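Local coordinates for protein YrdA (Escherichia coli, PDB 3TIO), which binds zinc ions between its subunits and is a homologue of the gamma-class carbonic anhydrases, whose activity it may or may not share, at residues D85-H90 with R102-M107; V42-D47 with S63-T68; D29-D34 with Y50-A55; I110-A115 with G126-Q131. The protein carries 1 engineered substitution. All coordinates share one frame; numbering follows the deposited sequence.

Contact 1 of 4, residues D85-H90 with R102-M107. With ZN (zinc ion), chain I.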
loop_
_atom_site.group_PDB
_atom_site.type_symbol
_atom_site.label_atom_id
_atom_site.label_comp_id
_atom_site.label_asym_id
_atom_site.label_seq_id
_atom_site.Cartn_x
_atom_site.Cartn_y
_atom_site.Cartn_z
ATOM N N ASP A 85 -15.822 0.700 -17.677
ATOM C CA ASP A 85 -15.051 1.911 -17.943
ATOM C C ASP A 85 -14.639 2.624 -16.657
ATOM O O ASP A 85 -14.631 3.854 -16.584
ATOM C CB ASP A 85 -15.859 2.861 -18.830
ATOM C CG ASP A 85 -16.164 2.270 -20.192
ATOM O OD1 ASP A 85 -17.332 2.349 -20.628
ATOM O OD2 ASP A 85 -15.237 1.728 -20.829
ATOM N N VAL A 86 -14.298 1.839 -15.643
ATOM C CA VAL A 86 -13.872 2.391 -14.364
ATOM C C VAL A 86 -12.353 2.382 -14.286
ATOM O O VAL A 86 -11.707 1.419 -14.692
ATOM C CB VAL A 86 -14.433 1.577 -13.179
ATOM C CG1 VAL A 86 -13.795 2.039 -11.867
ATOM C CG2 VAL A 86 -15.941 1.742 -13.110
ATOM N N THR A 87 -11.798 3.474 -13.776
ATOM C CA THR A 87 -10.359 3.602 -13.610
ATOM C C THR A 87 -10.053 3.561 -12.116
ATOM O O THR A 87 -10.349 4.506 -11.389
ATOM C CB THR A 87 -9.848 4.930 -14.209
ATOM O OG1 THR A 87 -10.021 4.902 -15.633
ATOM C CG2 THR A 87 -8.367 5.135 -13.890
ATOM N N VAL A 88 -9.495 2.446 -11.657
ATOM C CA VAL A 88 -9.131 2.308 -10.253
ATOM C C VAL A 88 -7.638 2.599 -10.165
ATOM O O VAL A 88 -6.808 1.805 -10.610
ATOM C CB VAL A 88 -9.441 0.892 -9.733
ATOM C CG1 VAL A 88 -8.983 0.747 -8.284
ATOM C CG2 VAL A 88 -10.942 0.628 -9.841
ATOM N N GLY A 89 -7.320 3.760 -9.596
ATOM C CA GLY A 89 -5.942 4.211 -9.480
ATOM C C GLY A 89 -4.977 3.327 -8.715
ATOM O O GLY A 89 -5.374 2.385 -8.036
ATOM N N HIS A 90 -3.689 3.641 -8.830
ATOM C CA HIS A 90 -2.660 2.870 -8.139
ATOM C C HIS A 90 -2.910 2.858 -6.640
ATOM O O HIS A 90 -3.378 3.846 -6.069
ATOM C CB HIS A 90 -1.276 3.490 -8.339
ATOM C CG HIS A 90 -0.911 3.743 -9.767
ATOM N ND1 HIS A 90 -0.586 2.736 -10.647
ATOM C CD2 HIS A 90 -0.768 4.902 -10.450
ATOM C CE1 HIS A 90 -0.252 3.263 -11.811
ATOM N NE2 HIS A 90 -0.354 4.575 -11.717
ATOM N N ARG A 102 -17.964 4.473 -15.492
ATOM C CA ARG A 102 -17.202 5.687 -15.759
ATOM C C ARG A 102 -16.882 6.454 -14.482
ATOM O O ARG A 102 -17.314 7.591 -14.293
ATOM C CB ARG A 102 -17.971 6.582 -16.735
ATOM C CG ARG A 102 -18.320 5.890 -18.052
ATOM C CD ARG A 102 -19.100 6.819 -18.977
ATOM N NE ARG A 102 -20.341 7.271 -18.360
ATOM C CZ ARG A 102 -21.419 6.511 -18.192
ATOM N NH1 ARG A 102 -21.418 5.251 -18.606
ATOM N NH2 ARG A 102 -22.490 7.003 -17.587
ATOM N N VAL A 103 -16.133 5.803 -13.602
ATOM C CA VAL A 103 -15.717 6.396 -12.338
ATOM C C VAL A 103 -14.201 6.340 -12.272
ATOM O O VAL A 103 -13.594 5.359 -12.690
ATOM C CB VAL A 103 -16.279 5.614 -11.128
ATOM C CG1 VAL A 103 -15.687 6.157 -9.824
ATOM C CG2 VAL A 103 -17.795 5.719 -11.104
ATOM N N LEU A 104 -13.594 7.403 -11.764
ATOM C CA LEU A 104 -12.149 7.430 -11.610
ATOM C C LEU A 104 -11.874 7.519 -10.115
ATOM O O LEU A 104 -12.294 8.473 -9.452
ATOM C CB LEU A 104 -11.540 8.631 -12.341
ATOM C CG LEU A 104 -10.008 8.641 -12.404
ATOM C CD1 LEU A 104 -9.542 9.437 -13.616
ATOM C CD2 LEU A 104 -9.440 9.225 -11.118
ATOM N N VAL A 105 -11.206 6.502 -9.582
ATOM C CA VAL A 105 -10.865 6.471 -8.164
ATOM C C VAL A 105 -9.394 6.860 -8.043
ATOM O O VAL A 105 -8.511 6.091 -8.421
ATOM C CB VAL A 105 -11.076 5.064 -7.556
ATOM C CG1 VAL A 105 -10.836 5.117 -6.052
ATOM C CG2 VAL A 105 -12.492 4.557 -7.855
ATOM N N GLY A 106 -9.152 8.060 -7.521
ATOM C CA GLY A 106 -7.798 8.577 -7.367
ATOM C C GLY A 106 -6.851 7.663 -6.615
ATOM O O GLY A 106 -7.233 7.043 -5.625
ATOM N N MET A 107 -5.603 7.606 -7.073
ATOM C CA MET A 107 -4.609 6.738 -6.454
ATOM C C MET A 107 -4.493 6.933 -4.949
ATOM O O MET A 107 -4.596 8.049 -4.439
ATOM C CB MET A 107 -3.241 6.925 -7.127
ATOM C CG MET A 107 -2.605 8.302 -6.974
ATOM S SD MET A 107 -1.114 8.462 -8.000
ATOM C CE MET A 107 -1.792 9.248 -9.451
HETATM ZN ZN ZN I . 0.170 5.946 -13.169
HETATM O O HOH W 1 -19.680 3.548 -20.003
#
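His90 CB lies 4.1 Å from Met107 CB at the end of a strand pair that also serves a second protein chain. NE2 of His90 is 2.1 Å from a zinc ion whose other ligands, His66, His69 and His95, belong to a neighbouring subunit. Met107, with CG between its backbone N and carbonyl carbon (chi1 64°), brings SD to the edge of the His90 imidazole, a sulfur-aromatic contact. Behind this tip the backbones run parallel. Thr87 N donates to Val103 O (2.8 Å), Val105 N to Thr87 O (2.8 Å), and Gly89 N to Val105 O (2.9 Å) in a more bent bond. Glycine suits position 89, because a CB there would clash with Val105 O and Met107 N. The two strands are successive rungs on one face of a left-handed parallel beta-helix, the fold of gamma-class carbonic anhydrases. Val86, Val88, Val103 and Val105 supply branched apolar side chains to its interior. On the other face Thr87 and Leu104 lie side by side, Thr87 CB 4.1 Å from Leu104 CG, beneath helix 154-176; there the Thr87 hydroxyl meets that of Ser163. At the far end Asp85 and Arg102 share a water, 2.7 Å from Asp85 OD1 and 2.8 Å from Arg102 NH1, while Arg56 and Asp120 provide their respective salt bridges.

Contact 2 of 4, residues V42-D47 with S63-T68. With ZN (zinc ion), chain G.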
loop_
_atom_site.group_PDB
_atom_site.type_symbol
_atom_site.label_atom_id
_atom_site.label_comp_id
_atom_site.label_asym_id
_atom_site.label_seq_id
_atom_site.Cartn_x
_atom_site.Cartn_y
_atom_site.Cartn_z
ATOM N N VAL A 42 -1.281 -6.522 -7.515
ATOM C CA VAL A 42 -2.659 -6.300 -7.116
ATOM C C VAL A 42 -3.178 -7.589 -6.495
ATOM O O VAL A 42 -2.808 -8.685 -6.924
ATOM C CB VAL A 42 -3.552 -5.953 -8.339
ATOM C CG1 VAL A 42 -5.034 -6.062 -7.966
ATOM C CG2 VAL A 42 -3.237 -4.551 -8.832
ATOM N N VAL A 43 -4.005 -7.455 -5.464
ATOM C CA VAL A 43 -4.627 -8.613 -4.842
ATOM C C VAL A 43 -6.132 -8.419 -4.957
ATOM O O VAL A 43 -6.648 -7.355 -4.623
ATOM C CB VAL A 43 -4.302 -8.751 -3.334
ATOM C CG1 VAL A 43 -4.959 -10.019 -2.778
ATOM C CG2 VAL A 43 -2.805 -8.790 -3.117
ATOM N N ILE A 44 -6.826 -9.430 -5.465
ATOM C CA ILE A 44 -8.281 -9.399 -5.569
ATOM C C ILE A 44 -8.708 -10.701 -4.907
ATOM O O ILE A 44 -8.425 -11.790 -5.414
ATOM C CB ILE A 44 -8.777 -9.381 -7.028
ATOM C CG1 ILE A 44 -8.131 -8.224 -7.795
ATOM C CG2 ILE A 44 -10.296 -9.208 -7.053
ATOM C CD1 ILE A 44 -8.582 -8.125 -9.245
ATOM N N ARG A 45 -9.362 -10.587 -3.758
ATOM C CA ARG A 45 -9.782 -11.758 -2.999
ATOM C C ARG A 45 -11.302 -11.837 -2.880
ATOM O O ARG A 45 -11.932 -11.012 -2.232
ATOM C CB ARG A 45 -9.117 -11.720 -1.611
ATOM C CG ARG A 45 -9.420 -12.907 -0.698
ATOM C CD ARG A 45 -8.234 -13.242 0.213
ATOM N NE ARG A 45 -7.916 -12.226 1.218
ATOM C CZ ARG A 45 -8.474 -12.155 2.424
ATOM N NH1 ARG A 45 -9.395 -13.038 2.788
ATOM N NH2 ARG A 45 -8.079 -11.226 3.288
ATOM N N GLY A 46 -11.883 -12.833 -3.537
ATOM C CA GLY A 46 -13.322 -13.007 -3.485
ATOM C C GLY A 46 -13.616 -14.350 -2.857
ATOM O O GLY A 46 -14.098 -15.267 -3.528
ATOM N N ASP A 47 -13.318 -14.470 -1.568
ATOM C CA ASP A 47 -13.536 -15.727 -0.873
ATOM C C ASP A 47 -14.884 -15.870 -0.175
ATOM O O ASP A 47 -15.646 -16.777 -0.511
ATOM C CB ASP A 47 -12.374 -16.023 0.100
ATOM C CG ASP A 47 -11.874 -14.796 0.853
ATOM O OD1 ASP A 47 -10.821 -14.930 1.515
ATOM O OD2 ASP A 47 -12.508 -13.719 0.799
ATOM N N SER A 63 -3.165 -2.089 -6.016
ATOM C CA SER A 63 -4.501 -2.010 -5.444
ATOM C C SER A 63 -4.818 -3.282 -4.665
ATOM O O SER A 63 -4.223 -4.330 -4.913
ATOM C CB SER A 63 -5.539 -1.798 -6.547
ATOM O OG SER A 63 -5.418 -0.501 -7.104
ATOM N N MET A 64 -5.750 -3.179 -3.724
ATOM C CA MET A 64 -6.163 -4.307 -2.898
ATOM C C MET A 64 -7.685 -4.292 -2.904
ATOM O O MET A 64 -8.308 -3.332 -2.443
ATOM C CB MET A 64 -5.623 -4.132 -1.473
ATOM C CG MET A 64 -5.490 -5.419 -0.659
ATOM S SD MET A 64 -7.058 -6.147 -0.152
ATOM C CE MET A 64 -7.108 -7.630 -1.155
ATOM N N LEU A 65 -8.268 -5.352 -3.452
ATOM C CA LEU A 65 -9.715 -5.478 -3.559
ATOM C C LEU A 65 -10.232 -6.643 -2.739
ATOM O O LEU A 65 -9.805 -7.780 -2.933
ATOM C CB LEU A 65 -10.120 -5.685 -5.024
ATOM C CG LEU A 65 -10.196 -4.472 -5.955
ATOM C CD1 LEU A 65 -8.867 -3.728 -5.976
ATOM C CD2 LEU A 65 -10.566 -4.941 -7.351
ATOM N N HIS A 66 -11.147 -6.363 -1.822
ATOM C CA HIS A 66 -11.723 -7.421 -1.013
ATOM C C HIS A 66 -13.208 -7.176 -0.820
ATOM O O HIS A 66 -13.729 -6.100 -1.133
ATOM C CB HIS A 66 -11.032 -7.527 0.349
ATOM C CG HIS A 66 -11.260 -8.840 1.036
ATOM N ND1 HIS A 66 -11.294 -8.972 2.406
ATOM C CD2 HIS A 66 -11.460 -10.083 0.536
ATOM C CE1 HIS A 66 -11.509 -10.237 2.722
ATOM N NE2 HIS A 66 -11.614 -10.932 1.604
ATOM N N VAL A 67 -13.881 -8.195 -0.305
ATOM C CA VAL A 67 -15.314 -8.155 -0.065
ATOM C C VAL A 67 -15.602 -7.895 1.407
ATOM O O VAL A 67 -14.702 -7.946 2.246
ATOM C CB VAL A 67 -15.952 -9.494 -0.466
ATOM C CG1 VAL A 67 -15.755 -9.737 -1.954
ATOM C CG2 VAL A 67 -15.319 -10.624 0.330
ATOM N N THR A 68 -16.862 -7.605 1.718
ATOM C CA THR A 68 -17.256 -7.363 3.096
ATOM C C THR A 68 -17.175 -8.699 3.828
ATOM O O THR A 68 -17.659 -9.719 3.334
ATOM C CB THR A 68 -18.693 -6.808 3.173
ATOM O OG1 THR A 68 -18.723 -5.492 2.607
ATOM C CG2 THR A 68 -19.168 -6.739 4.616
HETATM ZN ZN ZN G . -11.255 -7.492 3.856
#
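Val42 lays its methyls along the backbone of Ser63, and the hydrogen-bonded ladder starts next: Val43 N donates to Ser63 O (3.2 Å) and Val43 O accepts from Leu65 N (2.8 Å). Met64, bent at chi2 and chi3, folds its CE to 3.6 Å from Val43 CG1. Ile44, on the opposite face, lies alongside Leu65 in the apolar interior of the left-handed beta-helix. Arg45 N bonds to Leu65 O, and its side chain returns to the Val43 face. There its guanidinium passes over the His66 ring, planes at 37°, with Arg45 NH1 and His66 NE2, both donors, 3.3 Å apart. Gly46 leads into the corner at Asp47, whose carboxylate joins the pair: OD1 takes Arg45 NH1 (2.7 Å) and OD2 takes His66 NE2 (3.0 Å), each through its syn lone pair. Tyr174 of a neighbouring subunit also bonds OD1, and Asp61 of that subunit bridges to Arg45 NH2. An alanine in place of Arg45 would probably leave Asp47 OD1 and that Asp61 without their salt-bridge partner and the His66 face without this cover. With NE2 pledged to Asp47, His66 presents ND1 to the zinc ion at 2.1 Å, beside His69 and His95 and, from the neighbouring subunit, His90; the carboxylate probably helps, with the metal bond, to limit ring rotation and would tend to strengthen ND1 as a metal donor.

Contact 3 of 4, residues D29-D34 with Y50-A55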
loop_
_atom_site.group_PDB
_atom_site.type_symbol
_atom_site.label_atom_id
_atom_site.label_comp_id
_atom_site.label_asym_id
_atom_site.label_seq_id
_atom_site.Cartn_x
_atom_site.Cartn_y
_atom_site.Cartn_z
ATOM N N ASP A 29 -13.937 -16.409 -6.161
ATOM C CA ASP A 29 -14.997 -15.975 -7.061
ATOM C C ASP A 29 -14.806 -14.539 -7.519
ATOM O O ASP A 29 -15.426 -13.613 -6.991
ATOM C CB ASP A 29 -16.362 -16.124 -6.382
ATOM C CG ASP A 29 -17.514 -16.077 -7.370
ATOM O OD1 ASP A 29 -17.288 -15.702 -8.540
ATOM O OD2 ASP A 29 -18.652 -16.412 -6.975
ATOM N N VAL A 30 -13.936 -14.370 -8.506
ATOM C CA VAL A 30 -13.652 -13.066 -9.076
ATOM C C VAL A 30 -14.039 -13.128 -10.542
ATOM O O VAL A 30 -13.495 -13.925 -11.309
ATOM C CB VAL A 30 -12.160 -12.714 -8.944
ATOM C CG1 VAL A 30 -11.877 -11.377 -9.612
ATOM C CG2 VAL A 30 -11.776 -12.664 -7.478
ATOM N N ARG A 31 -14.989 -12.283 -10.920
ATOM C CA ARG A 31 -15.498 -12.240 -12.281
ATOM C C ARG A 31 -14.988 -10.999 -12.998
ATOM O O ARG A 31 -15.351 -9.880 -12.648
ATOM C CB ARG A 31 -17.027 -12.255 -12.223
ATOM C CG ARG A 31 -17.541 -13.372 -11.324
ATOM C CD ARG A 31 -18.958 -13.145 -10.838
ATOM N NE ARG A 31 -19.309 -14.115 -9.805
ATOM C CZ ARG A 31 -20.508 -14.214 -9.241
ATOM N NH1 ARG A 31 -21.483 -13.395 -9.609
ATOM N NH2 ARG A 31 -20.728 -15.134 -8.311
ATOM N N LEU A 32 -14.138 -11.209 -13.999
ATOM C CA LEU A 32 -13.560 -10.110 -14.763
ATOM C C LEU A 32 -14.115 -10.086 -16.184
ATOM O O LEU A 32 -13.891 -11.014 -16.963
ATOM C CB LEU A 32 -12.033 -10.249 -14.802
ATOM C CG LEU A 32 -11.346 -10.472 -13.449
ATOM C CD1 LEU A 32 -9.848 -10.651 -13.662
ATOM C CD2 LEU A 32 -11.618 -9.293 -12.516
ATOM N N ALA A 33 -14.836 -9.019 -16.516
ATOM C CA ALA A 33 -15.438 -8.863 -17.837
ATOM C C ALA A 33 -14.391 -8.572 -18.911
ATOM O O ALA A 33 -13.201 -8.442 -18.615
ATOM C CB ALA A 33 -16.477 -7.746 -17.803
ATOM N N ASP A 34 -14.843 -8.462 -20.157
ATOM C CA ASP A 34 -13.947 -8.195 -21.276
ATOM C C ASP A 34 -13.117 -6.927 -21.106
ATOM O O ASP A 34 -13.588 -5.923 -20.569
ATOM C CB ASP A 34 -14.728 -8.064 -22.591
ATOM C CG ASP A 34 -15.566 -9.286 -22.911
ATOM O OD1 ASP A 34 -15.229 -10.393 -22.448
ATOM O OD2 ASP A 34 -16.561 -9.130 -23.651
ATOM N N TYR A 50 -18.355 -12.684 -3.698
ATOM C CA TYR A 50 -17.735 -12.448 -4.991
ATOM C C TYR A 50 -17.305 -11.021 -5.274
ATOM O O TYR A 50 -17.734 -10.073 -4.615
ATOM C CB TYR A 50 -18.674 -12.919 -6.114
ATOM C CG TYR A 50 -19.921 -12.074 -6.305
ATOM C CD1 TYR A 50 -19.873 -10.860 -6.990
ATOM C CD2 TYR A 50 -21.151 -12.495 -5.800
ATOM C CE1 TYR A 50 -21.024 -10.081 -7.169
ATOM C CE2 TYR A 50 -22.304 -11.729 -5.972
ATOM C CZ TYR A 50 -22.235 -10.526 -6.655
ATOM O OH TYR A 50 -23.371 -9.766 -6.809
ATOM N N VAL A 51 -16.431 -10.898 -6.265
ATOM C CA VAL A 51 -15.942 -9.615 -6.742
ATOM C C VAL A 51 -16.345 -9.614 -8.208
ATOM O O VAL A 51 -16.019 -10.547 -8.944
ATOM C CB VAL A 51 -14.402 -9.492 -6.648
ATOM C CG1 VAL A 51 -13.949 -8.190 -7.301
ATOM C CG2 VAL A 51 -13.962 -9.541 -5.195
ATOM N N GLN A 52 -17.067 -8.582 -8.623
ATOM C CA GLN A 52 -17.524 -8.470 -9.999
ATOM C C GLN A 52 -16.966 -7.187 -10.593
ATOM O O GLN A 52 -17.225 -6.098 -10.080
ATOM C CB GLN A 52 -19.056 -8.435 -10.028
ATOM C CG GLN A 52 -19.668 -8.508 -11.416
ATOM C CD GLN A 52 -21.180 -8.368 -11.383
ATOM O OE1 GLN A 52 -21.716 -7.259 -11.377
ATOM N NE2 GLN A 52 -21.875 -9.497 -11.340
ATOM N N ILE A 53 -16.191 -7.315 -11.666
ATOM C CA ILE A 53 -15.597 -6.156 -12.319
ATOM C C ILE A 53 -16.076 -6.036 -13.769
ATOM O O ILE A 53 -15.879 -6.948 -14.578
ATOM C CB ILE A 53 -14.057 -6.243 -12.273
ATOM C CG1 ILE A 53 -13.605 -6.460 -10.824
ATOM C CG2 ILE A 53 -13.444 -4.979 -12.850
ATOM C CD1 ILE A 53 -12.102 -6.387 -10.607
ATOM N N GLY A 54 -16.699 -4.902 -14.082
ATOM C CA GLY A 54 -17.227 -4.655 -15.415
ATOM C C GLY A 54 -16.218 -4.463 -16.530
ATOM O O GLY A 54 -15.033 -4.233 -16.290
ATOM N N ALA A 55 -16.703 -4.535 -17.764
ATOM C CA ALA A 55 -15.861 -4.404 -18.946
ATOM C C ALA A 55 -15.075 -3.100 -19.053
ATOM O O ALA A 55 -15.539 -2.036 -18.638
ATOM C CB ALA A 55 -16.715 -4.593 -20.211
#
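Leu32 and Ile53 make the tight side of this contact: they lie side by side, with Leu32 CD2 3.5 Å from Ile53 CD1, and Val30 meets Val51 on the same face. Branched aliphatic residues suit a buried surface, which Ile44 and Ile82 continue. Four backbone bonds tie the strands in parallel, among them Arg31 N to Val51 O (2.8 Å) and Ala33 N to Ile53 O (3.0 Å). Past the strand end the small side chain of Ala33 suits the place, its CB pointing toward the other strand and 3.2 Å from Ala55 N. These are neighbouring rungs of one flat wall of the left-handed parallel beta-helix. The outward face is looser and partly exposed, and long polar chains cover it. Arg31 reaches out extended to lie over Tyr50, its guanidinium 4.1 Å from the ring centroid with planes 14° apart, a stacked cation-pi contact. Tyr50 CG sits between its backbone N and carbonyl carbon (chi1 70°), which turns the ring under that group. Asp29 holds the guanidinium side-on, OD1 to Arg31 NE at 2.9 Å and OD2 to NH2 at 2.8 Å. An alanine at Arg31 would probably leave Asp29 without its ion-pair mate and uncover this face of Tyr50.

Contact 4 of 4, residues I110-A115 with G126-Q131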
loop_
_atom_site.group_PDB
_atom_site.type_symbol
_atom_site.label_atom_id
_atom_site.label_comp_id
_atom_site.label_asym_id
_atom_site.label_seq_id
_atom_site.Cartn_x
_atom_site.Cartn_y
_atom_site.Cartn_z
ATOM N N ILE A 110 -9.222 5.076 -0.351
ATOM C CA ILE A 110 -9.786 3.956 0.392
ATOM C C ILE A 110 -11.309 4.062 0.341
ATOM O O ILE A 110 -11.874 5.069 0.768
ATOM C CB ILE A 110 -9.345 3.982 1.881
ATOM C CG1 ILE A 110 -7.824 3.852 1.987
ATOM C CG2 ILE A 110 -10.026 2.857 2.645
ATOM C CD1 ILE A 110 -7.297 3.961 3.410
ATOM N N LEU A 111 -11.969 3.040 -0.197
ATOM C CA LEU A 111 -13.430 3.020 -0.276
ATOM C C LEU A 111 -13.910 1.890 0.622
ATOM O O LEU A 111 -13.578 0.720 0.400
ATOM C CB LEU A 111 -13.894 2.807 -1.722
ATOM C CG LEU A 111 -13.993 4.060 -2.605
ATOM C CD1 LEU A 111 -12.638 4.739 -2.727
ATOM C CD2 LEU A 111 -14.516 3.670 -3.979
ATOM N N LEU A 112 -14.686 2.241 1.643
ATOM C CA LEU A 112 -15.157 1.267 2.616
ATOM C C LEU A 112 -16.476 0.572 2.326
ATOM O O LEU A 112 -17.209 0.929 1.406
ATOM C CB LEU A 112 -15.197 1.918 3.999
ATOM C CG LEU A 112 -13.825 2.440 4.440
ATOM C CD1 LEU A 112 -13.950 3.193 5.757
ATOM C CD2 LEU A 112 -12.848 1.272 4.562
ATOM N N ASP A 113 -16.764 -0.430 3.148
ATOM C CA ASP A 113 -17.957 -1.250 3.011
ATOM C C ASP A 113 -19.267 -0.488 2.902
ATOM O O ASP A 113 -19.524 0.451 3.654
ATOM C CB ASP A 113 -18.031 -2.223 4.183
ATOM C CG ASP A 113 -16.777 -3.052 4.317
ATOM O OD1 ASP A 113 -16.804 -4.238 3.939
ATOM O OD2 ASP A 113 -15.762 -2.506 4.792
ATOM N N GLY A 114 -20.095 -0.910 1.955
ATOM C CA GLY A 114 -21.389 -0.279 1.772
ATOM C C GLY A 114 -21.380 1.010 0.979
ATOM O O GLY A 114 -22.445 1.517 0.620
ATOM N N ALA A 115 -20.201 1.555 0.700
ATOM C CA ALA A 115 -20.126 2.793 -0.066
ATOM C C ALA A 115 -20.701 2.549 -1.456
ATOM O O ALA A 115 -20.565 1.458 -2.013
ATOM C CB ALA A 115 -18.684 3.273 -0.169
ATOM N N GLY A 126 -5.781 9.951 -2.610
ATOM C CA GLY A 126 -5.673 9.951 -1.159
ATOM C C GLY A 126 -6.943 10.196 -0.373
ATOM O O GLY A 126 -6.891 10.593 0.793
ATOM N N SER A 127 -8.088 9.939 -0.993
ATOM C CA SER A 127 -9.369 10.149 -0.337
ATOM C C SER A 127 -9.834 8.924 0.429
ATOM O O SER A 127 -9.345 7.816 0.208
ATOM C CB SER A 127 -10.440 10.502 -1.373
ATOM O OG SER A 127 -10.165 11.736 -2.008
ATOM N N LEU A 128 -10.775 9.136 1.340
ATOM C CA LEU A 128 -11.358 8.044 2.098
ATOM C C LEU A 128 -12.871 8.195 2.048
ATOM O O LEU A 128 -13.419 9.230 2.446
ATOM C CB LEU A 128 -10.872 8.042 3.551
ATOM C CG LEU A 128 -11.357 6.824 4.349
ATOM C CD1 LEU A 128 -10.364 6.498 5.453
ATOM C CD2 LEU A 128 -12.743 7.082 4.914
ATOM N N VAL A 129 -13.537 7.172 1.525
ATOM C CA VAL A 129 -14.992 7.164 1.425
ATOM C C VAL A 129 -15.519 6.280 2.549
ATOM O O VAL A 129 -15.320 5.058 2.541
ATOM C CB VAL A 129 -15.462 6.600 0.065
ATOM C CG1 VAL A 129 -16.985 6.632 -0.017
ATOM C CG2 VAL A 129 -14.844 7.403 -1.072
ATOM N N PRO A 130 -16.195 6.887 3.537
ATOM C CA PRO A 130 -16.762 6.183 4.694
ATOM C C PRO A 130 -17.762 5.088 4.337
ATOM O O PRO A 130 -18.326 5.075 3.244
ATOM C CB PRO A 130 -17.424 7.306 5.495
ATOM C CG PRO A 130 -16.637 8.516 5.117
ATOM C CD PRO A 130 -16.454 8.333 3.635
ATOM N N GLN A 131 -17.989 4.178 5.280
ATOM C CA GLN A 131 -18.931 3.089 5.073
ATOM C C GLN A 131 -20.323 3.621 4.744
ATOM O O GLN A 131 -20.787 4.598 5.338
ATOM C CB GLN A 131 -19.015 2.209 6.323
ATOM C CG GLN A 131 -17.711 1.531 6.705
ATOM C CD GLN A 131 -17.863 0.621 7.910
ATOM O OE1 GLN A 131 -18.640 -0.334 7.888
ATOM N NE2 GLN A 131 -17.120 0.915 8.971
#
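Val129 is gripped from two directions: its CG2 lies 3.8 Å from Leu111 CG and its CG1 3.8 Å from Ala115 CB. Valine fits because its two methyls diverge from one branch point; with CG1 anti to the backbone N (chi1 -179°), one goes to each partner. Leu112, the residue after Leu111, sets its CB 3.7 Å from Gln131 CG and crosses Leu128 with CD1. Ile110 and Leu128 stand on the face away from Val129. Behind these side chains the backbone fixes the parallel register: Ile110 N bonds to Ser127 O (2.8 Å), Val129 N to Ile110 O (2.8 Å) and Leu112 N to Val129 O (3.0 Å). The position of Ala115 comes from a type II turn that starts at Leu112, closed by Ala115 N to Leu112 O (3.1 Å). Gly114 occupies the turn position of positive phi (81°), where a side chain would press on the preceding carbonyl oxygen. Asp113 projects from the same turn; OD1 accepts from the hydroxyl of Thr68 and, weakly, from ND1 of His95, a zinc ligand, which makes it a second-shell residue of the metal site. Farther out, Gly108, Met107 and Ala125 of a neighbouring subunit pack on Ile110, Leu112 and Leu128, so that this face forms part of the trimer interface. Short parallel strands joined by tight turns, with aliphatic residues stacked rung on rung, are the signature of the hexapeptide-repeat left-handed beta-helix of the gamma-class carbonic anhydrase family.

From the N terminus, contact 3 opens first, at 29-34, and closes at 50-55; contact 2 opens between these, at 42-47, and closes later at 63-68, so the two cross, as successive turns of a beta-helix do. Gly46 O and Asp29 N join them at a corner. Contact 1 closes the loop from 85-90 to 102-107, and contact 4 then closes the one from 110-115 to 126-131, in series. Contacts 2 and 4 lie in one sheet, contacts 3 and 1 in the other two. Ala55 O meets Asp85 N between contacts 3 and 1, and Met107 O meets Gly126 N between contacts 1 and 4. Contacts 1 and 2 each contribute to a different intersubunit zinc site.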